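Local atomic coordinates of aspartokinase (PDB entry 3L76), a protein that probably catalyses the ATP-dependent phosphorylation of the beta-carboxyl group of aspartate, an early step toward lysine and threonine, and binds both amino acids at sites formed by its ACT domains. Residues L337-Y340 against P341-Q345; A161-A165 against L166-F170. One frame throughout, in Å; residues are numbered along the deposited sequence.

Interaction 2 comes first along the chain and interaction 1 follows, with centres about 62 Å apart and nearest atoms about 49 Å apart, on opposite sides of the chain's centre. Residues 161-170 end helix 154-166 and lead into strand 170-175 of the mixed sheet in the amino acid kinase part. Residues 337-345 form a loop between helix 323-333 and strand 348-361, at the edge of the ACT part that binds lysine and threonine. Each is a change of direction between a helix and a strand. The two are independent local turns, one buried in the catalytic part, the other mostly on the surface at the far end of the regulatory part, with no direct contact between them.

Interaction 1: residues L337-Y340 against P341-Q345; sequences LRSY and PEADQ
The ring of Tyr340 overlaps Ala343, whose CB sits over one face at 4.1 Å from the ring centroid, a CH-pi contact. The two residues are the ends of a type I beta turn, Tyr340 to Ala343, in the loop that joins helix 323-333 to strand 348-361 of an ACT domain. Ala343 N closes the turn with a hydrogen bond to Tyr340 O (2.7 Å). With CG between the backbone N and the carbonyl carbon (chi1 46°), the Tyr340 ring is folded back over the turn. Pro341 suits the second position, since its ring fixes phi near the value a type I turn needs there. The bent chain of Glu342 brings OE2 to the ring edge, 3.4 Å from Tyr340 CD1, with the carboxylate and ring planes 44° apart. Arg338 reaches in from before the turn: extended from CG to NE, it lays its guanidinium edge-on to the carbonyl of Pro341. Its NE and NH2 bind the carbonyls of Glu346 and Ala347, so that one flat cation ties three backbone oxygens together. A methionine in its place would probably leave these three carbonyls without their common donor and the turn freer to shift against residues 346-347. Arg338 NH1 meets Pro341 O at 2.8 Å, nearly along the C=O axis and in the guanidinium plane.

Interaction 2: residues A161-A165 against L166-F170; sequences ALAAA and LKADF
A Schellman motif ends helix 154-166 of the amino acid kinase part and turns the chain toward strand 170-175. Two bonds run back into the last turn: Ala168 N to Ala163 O at 2.9 Å, and Lys167 N to Ala164 O at 3.2 Å. The first is nearly straight (169°) and lies in the carbonyl plane of Ala163, whereas Lys167 N stands above the carbonyl plane of Ala164. Before them, Leu166 N still makes the regular helical bond to Leu162 O (3.0 Å). Lys167 is the residue that leaves the helix, with a positive phi of 56°, the backbone twist that brings the N-H of Ala168 back to a helix carbonyl; its side chain is exposed, as suits a charged residue at this corner. Leu166 lies on the buried side. With CG anti to the carbonyl carbon (chi1 -56°), it turns its branches into the core, where the side chain packs on Leu3, Val37 and His123. The small residues suit the close return of the chain: Ala163 and Ala168 both touch Val5 of strand 3-8, so the helix end and the outgoing chain rest on the same central strand. Across the motif these two alanines also make the hydrophobic contact usual in a Schellman motif between C3 (Ala163) and C'' (Ala168), with Ala163 CB 3.6 Å from Ala168 CB.

Interaction 1: residues L337-Y340 against P341-Q345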
loop_
_atom_site.group_PDB
_atom_site.type_symbol
_atom_site.label_atom_id
_atom_site.label_comp_id
_atom_site.label_asym_id
_atom_site.label_seq_id
_atom_site.Cartn_x
_atom_site.Cartn_y
_atom_site.Cartn_z
ATOM N N LEU A 337 -39.950 -27.754 48.117
ATOM C CA LEU A 337 -38.636 -28.180 47.623
ATOM C C LEU A 337 -37.869 -29.017 48.655
ATOM O O LEU A 337 -36.698 -29.328 48.457
ATOM C CB LEU A 337 -37.790 -26.967 47.224
ATOM C CG LEU A 337 -37.809 -26.317 45.832
ATOM C CD1 LEU A 337 -38.973 -26.751 44.968
ATOM C CD2 LEU A 337 -37.756 -24.795 45.952
ATOM N N ARG A 338 -38.532 -29.379 49.750
ATOM C CA ARG A 338 -37.861 -30.066 50.862
ATOM C C ARG A 338 -38.123 -31.581 50.954
ATOM O O ARG A 338 -38.956 -32.130 50.247
ATOM C CB ARG A 338 -38.225 -29.400 52.201
ATOM C CG ARG A 338 -38.009 -27.897 52.225
ATOM C CD ARG A 338 -38.205 -27.345 53.625
ATOM N NE ARG A 338 -37.929 -25.912 53.701
ATOM C CZ ARG A 338 -38.754 -25.002 54.220
ATOM N NH1 ARG A 338 -39.943 -25.343 54.716
ATOM N NH2 ARG A 338 -38.388 -23.732 54.240
ATOM N N SER A 339 -37.378 -32.242 51.832
ATOM C CA SER A 339 -37.654 -33.619 52.216
ATOM C C SER A 339 -39.106 -33.726 52.645
ATOM O O SER A 339 -39.922 -34.276 51.929
ATOM C CB SER A 339 -36.765 -34.024 53.391
ATOM O OG SER A 339 -35.409 -33.841 53.065
ATOM N N TYR A 340 -39.406 -33.233 53.845
ATOM C CA TYR A 340 -40.787 -32.991 54.256
ATOM C C TYR A 340 -40.956 -31.486 54.405
ATOM O O TYR A 340 -39.985 -30.788 54.694
ATOM C CB TYR A 340 -41.169 -33.758 55.549
ATOM C CG TYR A 340 -40.180 -33.709 56.712
ATOM C CD1 TYR A 340 -40.533 -33.108 57.927
ATOM C CD2 TYR A 340 -38.925 -34.307 56.620
ATOM C CE1 TYR A 340 -39.649 -33.074 59.013
ATOM C CE2 TYR A 340 -38.026 -34.285 57.702
ATOM C CZ TYR A 340 -38.392 -33.669 58.893
ATOM O OH TYR A 340 -37.503 -33.666 59.959
ATOM N N PRO A 341 -42.184 -30.979 54.208
ATOM C CA PRO A 341 -42.399 -29.529 54.244
ATOM C C PRO A 341 -41.754 -28.857 55.457
ATOM O O PRO A 341 -41.240 -27.754 55.314
ATOM C CB PRO A 341 -43.929 -29.406 54.306
ATOM C CG PRO A 341 -44.426 -30.622 53.640
ATOM C CD PRO A 341 -43.454 -31.710 54.074
ATOM N N GLU A 342 -41.772 -29.508 56.616
ATOM C CA GLU A 342 -41.196 -28.933 57.832
ATOM C C GLU A 342 -39.743 -29.371 58.106
ATOM O O GLU A 342 -39.226 -29.185 59.208
ATOM C CB GLU A 342 -42.068 -29.264 59.040
ATOM C CG GLU A 342 -43.573 -29.152 58.802
ATOM C CD GLU A 342 -44.154 -30.386 58.120
ATOM O OE1 GLU A 342 -45.367 -30.384 57.808
ATOM O OE2 GLU A 342 -43.394 -31.356 57.896
ATOM N N ALA A 343 -39.084 -29.946 57.107
ATOM C CA ALA A 343 -37.668 -30.282 57.224
ATOM C C ALA A 343 -36.883 -29.050 57.627
ATOM O O ALA A 343 -37.236 -27.943 57.241
ATOM C CB ALA A 343 -37.139 -30.812 55.893
ATOM N N ASP A 344 -35.815 -29.241 58.391
ATOM C CA ASP A 344 -34.883 -28.157 58.684
ATOM C C ASP A 344 -33.673 -28.233 57.756
ATOM O O ASP A 344 -33.504 -29.213 57.036
ATOM C CB ASP A 344 -34.454 -28.161 60.160
ATOM C CG ASP A 344 -33.592 -29.367 60.536
ATOM O OD1 ASP A 344 -33.785 -30.468 59.980
ATOM O OD2 ASP A 344 -32.722 -29.210 61.412
ATOM N N GLN A 345 -32.855 -27.186 57.756
ATOM C CA GLN A 345 -31.654 -27.116 56.909
ATOM C C GLN A 345 -31.904 -27.219 55.406
ATOM O O GLN A 345 -31.027 -27.668 54.675
ATOM C CB GLN A 345 -30.652 -28.206 57.289
ATOM C CG GLN A 345 -30.163 -28.172 58.727
ATOM C CD GLN A 345 -29.429 -29.447 59.093
ATOM O OE1 GLN A 345 -29.403 -30.393 58.311
ATOM N NE2 GLN A 345 -28.839 -29.484 60.281
#

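Interaction 2: residues A161-A165 against L166-F170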
loop_
_atom_site.group_PDB
_atom_site.type_symbol
_atom_site.label_atom_id
_atom_site.label_comp_id
_atom_site.label_asym_id
_atom_site.label_seq_id
_atom_site.Cartn_x
_atom_site.Cartn_y
_atom_site.Cartn_z
ATOM N N ALA A 161 -19.273 5.210 11.702
ATOM C CA ALA A 161 -18.722 6.533 12.043
ATOM C C ALA A 161 -18.941 7.559 10.929
ATOM O O ALA A 161 -19.182 8.735 11.194
ATOM C CB ALA A 161 -17.248 6.436 12.380
ATOM N N LEU A 162 -18.870 7.104 9.680
ATOM C CA LEU A 162 -19.035 7.982 8.531
ATOM C C LEU A 162 -20.479 8.392 8.394
ATOM O O LEU A 162 -20.774 9.570 8.234
ATOM C CB LEU A 162 -18.561 7.299 7.245
ATOM C CG LEU A 162 -17.083 7.471 6.929
ATOM C CD1 LEU A 162 -16.689 6.567 5.795
ATOM C CD2 LEU A 162 -16.795 8.920 6.597
ATOM N N ALA A 163 -21.377 7.411 8.447
ATOM C CA ALA A 163 -22.810 7.682 8.390
ATOM C C ALA A 163 -23.205 8.659 9.493
ATOM O O ALA A 163 -24.024 9.548 9.271
ATOM C CB ALA A 163 -23.620 6.387 8.488
ATOM N N ALA A 164 -22.612 8.506 10.677
ATOM C CA ALA A 164 -22.889 9.436 11.770
ATOM C C ALA A 164 -22.460 10.858 11.395
ATOM O O ALA A 164 -23.252 11.790 11.489
ATOM C CB ALA A 164 -22.224 8.984 13.096
ATOM N N ALA A 165 -21.215 11.013 10.958
ATOM C CA ALA A 165 -20.657 12.331 10.641
ATOM C C ALA A 165 -21.365 13.070 9.481
ATOM O O ALA A 165 -21.403 14.304 9.443
ATOM C CB ALA A 165 -19.169 12.208 10.362
ATOM N N LEU A 166 -21.930 12.306 8.552
ATOM C CA LEU A 166 -22.571 12.870 7.378
ATOM C C LEU A 166 -24.082 12.989 7.540
ATOM O O LEU A 166 -24.772 13.445 6.632
ATOM C CB LEU A 166 -22.270 11.995 6.162
ATOM C CG LEU A 166 -20.791 11.768 5.877
ATOM C CD1 LEU A 166 -20.606 10.790 4.740
ATOM C CD2 LEU A 166 -20.116 13.082 5.574
ATOM N N LYS A 167 -24.593 12.574 8.689
ATOM C CA LYS A 167 -26.032 12.517 8.892
ATOM C C LYS A 167 -26.693 11.652 7.825
ATOM O O LYS A 167 -27.676 12.065 7.223
ATOM C CB LYS A 167 -26.657 13.915 8.873
ATOM C CG LYS A 167 -26.063 14.907 9.869
ATOM C CD LYS A 167 -26.292 14.477 11.308
ATOM C CE LYS A 167 -25.637 15.441 12.287
ATOM N NZ LYS A 167 -25.863 15.022 13.698
ATOM N N ALA A 168 -26.157 10.453 7.599
ATOM C CA ALA A 168 -26.741 9.525 6.631
ATOM C C ALA A 168 -28.088 9.003 7.113
ATOM O O ALA A 168 -28.323 8.845 8.311
ATOM C CB ALA A 168 -25.791 8.370 6.340
ATOM N N ASP A 169 -28.970 8.727 6.163
ATOM C CA ASP A 169 -30.309 8.256 6.480
ATOM C C ASP A 169 -30.256 6.851 7.033
ATOM O O ASP A 169 -30.988 6.509 7.964
ATOM C CB ASP A 169 -31.200 8.322 5.240
ATOM C CG ASP A 169 -31.397 9.746 4.747
ATOM O OD1 ASP A 169 -31.943 10.571 5.510
ATOM O OD2 ASP A 169 -31.002 10.046 3.602
ATOM N N PHE A 170 -29.383 6.035 6.453
ATOM C CA PHE A 170 -29.080 4.726 7.021
ATOM C C PHE A 170 -27.755 4.177 6.506
ATOM O O PHE A 170 -27.109 4.788 5.661
ATOM C CB PHE A 170 -30.220 3.727 6.791
ATOM C CG PHE A 170 -30.712 3.681 5.378
ATOM C CD1 PHE A 170 -30.295 2.673 4.523
ATOM C CD2 PHE A 170 -31.602 4.635 4.908
ATOM C CE1 PHE A 170 -30.748 2.620 3.212
ATOM C CE2 PHE A 170 -32.061 4.592 3.601
ATOM C CZ PHE A 170 -31.635 3.581 2.751
#